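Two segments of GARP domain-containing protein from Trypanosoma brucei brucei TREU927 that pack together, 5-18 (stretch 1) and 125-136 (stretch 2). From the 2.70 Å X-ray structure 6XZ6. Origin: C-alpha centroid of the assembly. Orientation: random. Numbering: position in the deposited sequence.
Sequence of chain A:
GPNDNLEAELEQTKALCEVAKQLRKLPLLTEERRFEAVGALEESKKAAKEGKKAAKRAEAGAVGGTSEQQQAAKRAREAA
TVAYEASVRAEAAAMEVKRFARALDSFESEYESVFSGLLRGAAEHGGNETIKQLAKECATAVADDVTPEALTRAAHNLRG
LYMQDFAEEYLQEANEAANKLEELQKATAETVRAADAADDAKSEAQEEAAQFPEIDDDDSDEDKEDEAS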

# COMPACT_ATOMS: atom_id res chain seq x y z
N ASN A 5 6.67 -18.59 -27.61
CA ASN A 5 5.78 -19.00 -26.53
C ASN A 5 6.51 -18.99 -25.20
O ASN A 5 5.94 -18.59 -24.20
CB ASN A 5 5.18 -20.37 -26.79
CG ASN A 5 3.89 -20.36 -27.57
OD1 ASN A 5 3.44 -19.34 -28.10
ND2 ASN A 5 3.26 -21.52 -27.62
N LEU A 6 7.79 -19.41 -25.18
CA LEU A 6 8.64 -19.36 -23.98
C LEU A 6 9.05 -17.91 -23.64
O LEU A 6 9.03 -17.55 -22.48
CB LEU A 6 9.86 -20.27 -24.11
CG LEU A 6 9.61 -21.80 -24.00
CD1 LEU A 6 10.88 -22.57 -24.23
CD2 LEU A 6 9.05 -22.20 -22.63
N GLU A 7 9.35 -17.08 -24.66
CA GLU A 7 9.64 -15.64 -24.51
C GLU A 7 8.40 -14.92 -23.89
O GLU A 7 8.57 -14.11 -22.98
CB GLU A 7 10.00 -14.98 -25.87
CG GLU A 7 11.20 -15.59 -26.62
CD GLU A 7 11.35 -15.24 -28.10
OE1 GLU A 7 10.94 -14.13 -28.50
OE2 GLU A 7 11.89 -16.08 -28.87
N ALA A 8 7.18 -15.25 -24.38
CA ALA A 8 5.88 -14.76 -23.92
C ALA A 8 5.69 -15.12 -22.45
O ALA A 8 5.47 -14.23 -21.61
CB ALA A 8 4.77 -15.38 -24.74
N GLU A 9 5.83 -16.41 -22.13
CA GLU A 9 5.67 -16.92 -20.79
C GLU A 9 6.71 -16.36 -19.82
O GLU A 9 6.41 -16.18 -18.64
CB GLU A 9 5.66 -18.46 -20.82
CG GLU A 9 5.31 -19.06 -19.46
CD GLU A 9 5.39 -20.56 -19.32
OE1 GLU A 9 5.33 -21.02 -18.16
OE2 GLU A 9 5.53 -21.27 -20.35
N LEU A 10 7.93 -16.07 -20.30
CA LEU A 10 8.99 -15.48 -19.44
C LEU A 10 8.67 -14.01 -19.16
O LEU A 10 8.82 -13.56 -18.02
CB LEU A 10 10.39 -15.66 -20.05
CG LEU A 10 11.61 -15.19 -19.26
CD1 LEU A 10 11.58 -15.66 -17.74
CD2 LEU A 10 12.84 -15.64 -19.91
N GLU A 11 8.17 -13.28 -20.18
CA GLU A 11 7.74 -11.88 -20.06
C GLU A 11 6.57 -11.79 -19.09
O GLU A 11 6.58 -10.91 -18.23
CB GLU A 11 7.40 -11.24 -21.43
CG GLU A 11 8.60 -10.60 -22.12
CD GLU A 11 9.68 -9.95 -21.24
OE1 GLU A 11 10.80 -10.51 -21.17
OE2 GLU A 11 9.39 -8.91 -20.61
N GLN A 12 5.61 -12.74 -19.20
CA GLN A 12 4.43 -12.86 -18.33
C GLN A 12 4.80 -13.20 -16.89
O GLN A 12 4.17 -12.68 -15.99
CB GLN A 12 3.44 -13.92 -18.84
CG GLN A 12 2.68 -13.55 -20.11
CD GLN A 12 2.02 -14.75 -20.74
OE1 GLN A 12 1.86 -15.83 -20.15
NE2 GLN A 12 1.63 -14.56 -21.97
N THR A 13 5.75 -14.13 -16.68
CA THR A 13 6.15 -14.58 -15.33
C THR A 13 6.86 -13.43 -14.59
O THR A 13 6.61 -13.25 -13.40
CB THR A 13 6.94 -15.91 -15.40
OG1 THR A 13 6.14 -16.86 -16.09
CG2 THR A 13 7.28 -16.47 -14.03
N LYS A 14 7.68 -12.63 -15.31
CA LYS A 14 8.39 -11.46 -14.82
C LYS A 14 7.38 -10.40 -14.35
O LYS A 14 7.58 -9.82 -13.30
CB LYS A 14 9.28 -10.89 -15.93
CG LYS A 14 10.68 -11.50 -16.03
CD LYS A 14 11.37 -11.04 -17.27
CE LYS A 14 12.85 -11.32 -17.29
NZ LYS A 14 13.49 -10.80 -18.55
N ALA A 15 6.29 -10.16 -15.12
CA ALA A 15 5.22 -9.20 -14.80
C ALA A 15 4.47 -9.58 -13.54
O ALA A 15 4.18 -8.70 -12.74
CB ALA A 15 4.27 -9.08 -15.96
N LEU A 16 4.17 -10.88 -13.34
CA LEU A 16 3.54 -11.43 -12.13
C LEU A 16 4.44 -11.23 -10.91
O LEU A 16 3.98 -10.85 -9.85
CB LEU A 16 3.26 -12.95 -12.30
CG LEU A 16 2.16 -13.40 -13.29
CD1 LEU A 16 2.06 -14.88 -13.31
CD2 LEU A 16 0.81 -12.85 -12.90
N CYS A 17 5.73 -11.45 -11.09
CA CYS A 17 6.80 -11.32 -10.11
C CYS A 17 6.97 -9.85 -9.64
O CYS A 17 7.06 -9.61 -8.44
CB CYS A 17 8.09 -11.89 -10.72
SG CYS A 17 9.45 -12.16 -9.56
N GLU A 18 6.94 -8.88 -10.57
CA GLU A 18 7.03 -7.45 -10.30
C GLU A 18 5.84 -7.00 -9.48
O GLU A 18 6.03 -6.34 -8.47
CB GLU A 18 7.13 -6.67 -11.64
CG GLU A 18 7.43 -5.18 -11.54
CD GLU A 18 7.50 -4.36 -12.82
OE1 GLU A 18 7.07 -4.85 -13.90
OE2 GLU A 18 7.99 -3.21 -12.74
N HIS A 125 5.13 -25.84 -12.83
CA HIS A 125 4.78 -26.19 -14.19
C HIS A 125 5.19 -25.16 -15.27
O HIS A 125 4.61 -25.15 -16.36
CB HIS A 125 3.27 -26.50 -14.28
CG HIS A 125 2.78 -27.46 -13.24
ND1 HIS A 125 3.17 -28.79 -13.23
CD2 HIS A 125 1.97 -27.23 -12.17
CE1 HIS A 125 2.59 -29.33 -12.17
NE2 HIS A 125 1.86 -28.44 -11.50
N GLY A 126 6.20 -24.35 -14.99
CA GLY A 126 6.71 -23.37 -15.95
C GLY A 126 7.29 -24.09 -17.15
O GLY A 126 7.80 -25.20 -17.00
N GLY A 127 7.18 -23.46 -18.32
CA GLY A 127 7.59 -24.03 -19.61
C GLY A 127 9.05 -24.39 -19.78
O GLY A 127 9.36 -25.31 -20.54
N ASN A 128 9.93 -23.66 -19.09
CA ASN A 128 11.41 -23.72 -19.14
C ASN A 128 11.90 -23.84 -17.72
O ASN A 128 11.14 -23.57 -16.78
CB ASN A 128 11.93 -22.36 -19.64
CG ASN A 128 12.88 -22.39 -20.77
OD1 ASN A 128 13.34 -23.44 -21.22
ND2 ASN A 128 13.20 -21.19 -21.24
N GLU A 129 13.20 -24.14 -17.56
CA GLU A 129 13.80 -24.22 -16.25
C GLU A 129 14.16 -22.79 -15.77
O GLU A 129 14.24 -22.55 -14.56
CB GLU A 129 14.95 -25.23 -16.27
CG GLU A 129 15.28 -25.94 -14.97
CD GLU A 129 14.17 -26.48 -14.09
OE1 GLU A 129 14.00 -25.95 -12.97
OE2 GLU A 129 13.46 -27.40 -14.55
N THR A 130 14.27 -21.82 -16.73
CA THR A 130 14.49 -20.38 -16.49
C THR A 130 13.22 -19.77 -15.86
O THR A 130 13.29 -19.08 -14.85
CB THR A 130 14.81 -19.67 -17.81
OG1 THR A 130 15.95 -20.27 -18.40
CG2 THR A 130 15.02 -18.17 -17.65
N ILE A 131 12.05 -20.03 -16.48
CA ILE A 131 10.72 -19.60 -16.00
C ILE A 131 10.44 -20.17 -14.60
O ILE A 131 10.04 -19.42 -13.72
CB ILE A 131 9.61 -19.95 -17.04
CG1 ILE A 131 9.90 -19.26 -18.41
CG2 ILE A 131 8.21 -19.60 -16.52
CD1 ILE A 131 9.23 -19.89 -19.65
N LYS A 132 10.69 -21.49 -14.37
CA LYS A 132 10.51 -22.18 -13.08
C LYS A 132 11.46 -21.58 -12.05
O LYS A 132 11.08 -21.45 -10.88
CB LYS A 132 10.81 -23.68 -13.18
CG LYS A 132 9.73 -24.54 -13.74
CD LYS A 132 10.18 -26.00 -13.69
CE LYS A 132 9.24 -26.91 -14.45
NZ LYS A 132 9.94 -28.13 -14.94
N GLN A 133 12.70 -21.21 -12.50
CA GLN A 133 13.71 -20.63 -11.60
C GLN A 133 13.35 -19.22 -11.16
O GLN A 133 13.54 -18.90 -9.98
CB GLN A 133 15.10 -20.65 -12.22
CG GLN A 133 16.18 -20.20 -11.26
CD GLN A 133 17.41 -19.82 -11.99
OE1 GLN A 133 17.49 -18.78 -12.64
NE2 GLN A 133 18.38 -20.68 -11.91
N LEU A 134 12.83 -18.39 -12.09
CA LEU A 134 12.42 -17.01 -11.81
C LEU A 134 11.27 -16.99 -10.80
O LEU A 134 11.34 -16.23 -9.83
CB LEU A 134 12.07 -16.26 -13.11
CG LEU A 134 11.23 -14.99 -12.94
CD1 LEU A 134 12.07 -13.82 -12.51
CD2 LEU A 134 10.52 -14.65 -14.21
N ALA A 135 10.23 -17.84 -11.01
CA ALA A 135 9.06 -17.97 -10.14
C ALA A 135 9.42 -18.56 -8.75
O ALA A 135 8.79 -18.17 -7.76
CB ALA A 135 8.01 -18.80 -10.82
N LYS A 136 10.40 -19.49 -8.67
CA LYS A 136 10.84 -20.08 -7.39
C LYS A 136 11.58 -19.05 -6.54
O LYS A 136 11.39 -19.05 -5.31
CB LYS A 136 11.73 -21.31 -7.60
CG LYS A 136 11.00 -22.65 -7.44
CD LYS A 136 11.90 -23.84 -7.83
CE LYS A 136 11.20 -24.86 -8.71
NZ LYS A 136 12.12 -25.42 -9.74

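The apolar centre of the contact is built by two side chains of stretch 2, I131 and L134, each set as a knob into a hole on the helix of stretch 1. I131 sits among L6, E9, L10 and T13; L134 sits among L10, T13, K14 and C17. These holes share L10 and T13, so the two knobs lie one turn apart along a continuous groove. The meshing goes with nearly parallel axes: helix 5-18 and helix 129-136 point the same way, with 3° between their N-to-C directions and a closest approach of 9.8 Å. The backbones come nearest where the CA atoms of L10 and I131 lie 5.6 Å apart.

Around I131, CD1 reaches L6 CD2 at 3.8 Å and CG1 lies 4.0 Å from L10 CB, distances typical of van der Waals packing. Its chi1 is m and chi2 t, and the CA-to-CB bond points toward stretch 1. L134 (chi1 t, chi2 p) also points toward its partner and has the largest area covered by the other stretch, 96 Å² of the 569 Å² buried in total. Its CD2 contacts L10 CD1 at 3.8 Å, T13 CG2 at 3.7 Å and K14 CG at 3.6 Å; the last uses the aliphatic part of the lysine. L134 CD1 approaches C17 SG more loosely, at 4.3 Å. L10 starts sideways from CA to CB, but its end comes nearer to stretch 2.

T13 brings a hydroxyl into this largely apolar setting. Its OG1 donates to E9 O within its own helix at 2.7 Å, which satisfies the group locally while OG1 lies 3.5 Å from I131 CG2. T13 CG2 meanwhile packs 4.0 Å from A135 CB.

The polar edge lies where stretch 2 is still a loop, before its helix begins at E129. Here E9, extended with chi1 and chi2 both t, accepts a hydrogen bond from the backbone: G127 N to E9 OE1, 3.1 Å, with an N-H...O angle of 159°. A carboxylate is a strong acceptor for an amide that precedes the helix. The close approach depends on glycine: an ideal CB on G127 would stand 2.5 Å from E9 OE2 and 2.8 Å from L6 CD2, both clashes. L6 CD2 instead rests against the bare backbone, 3.6 Å from G127 C.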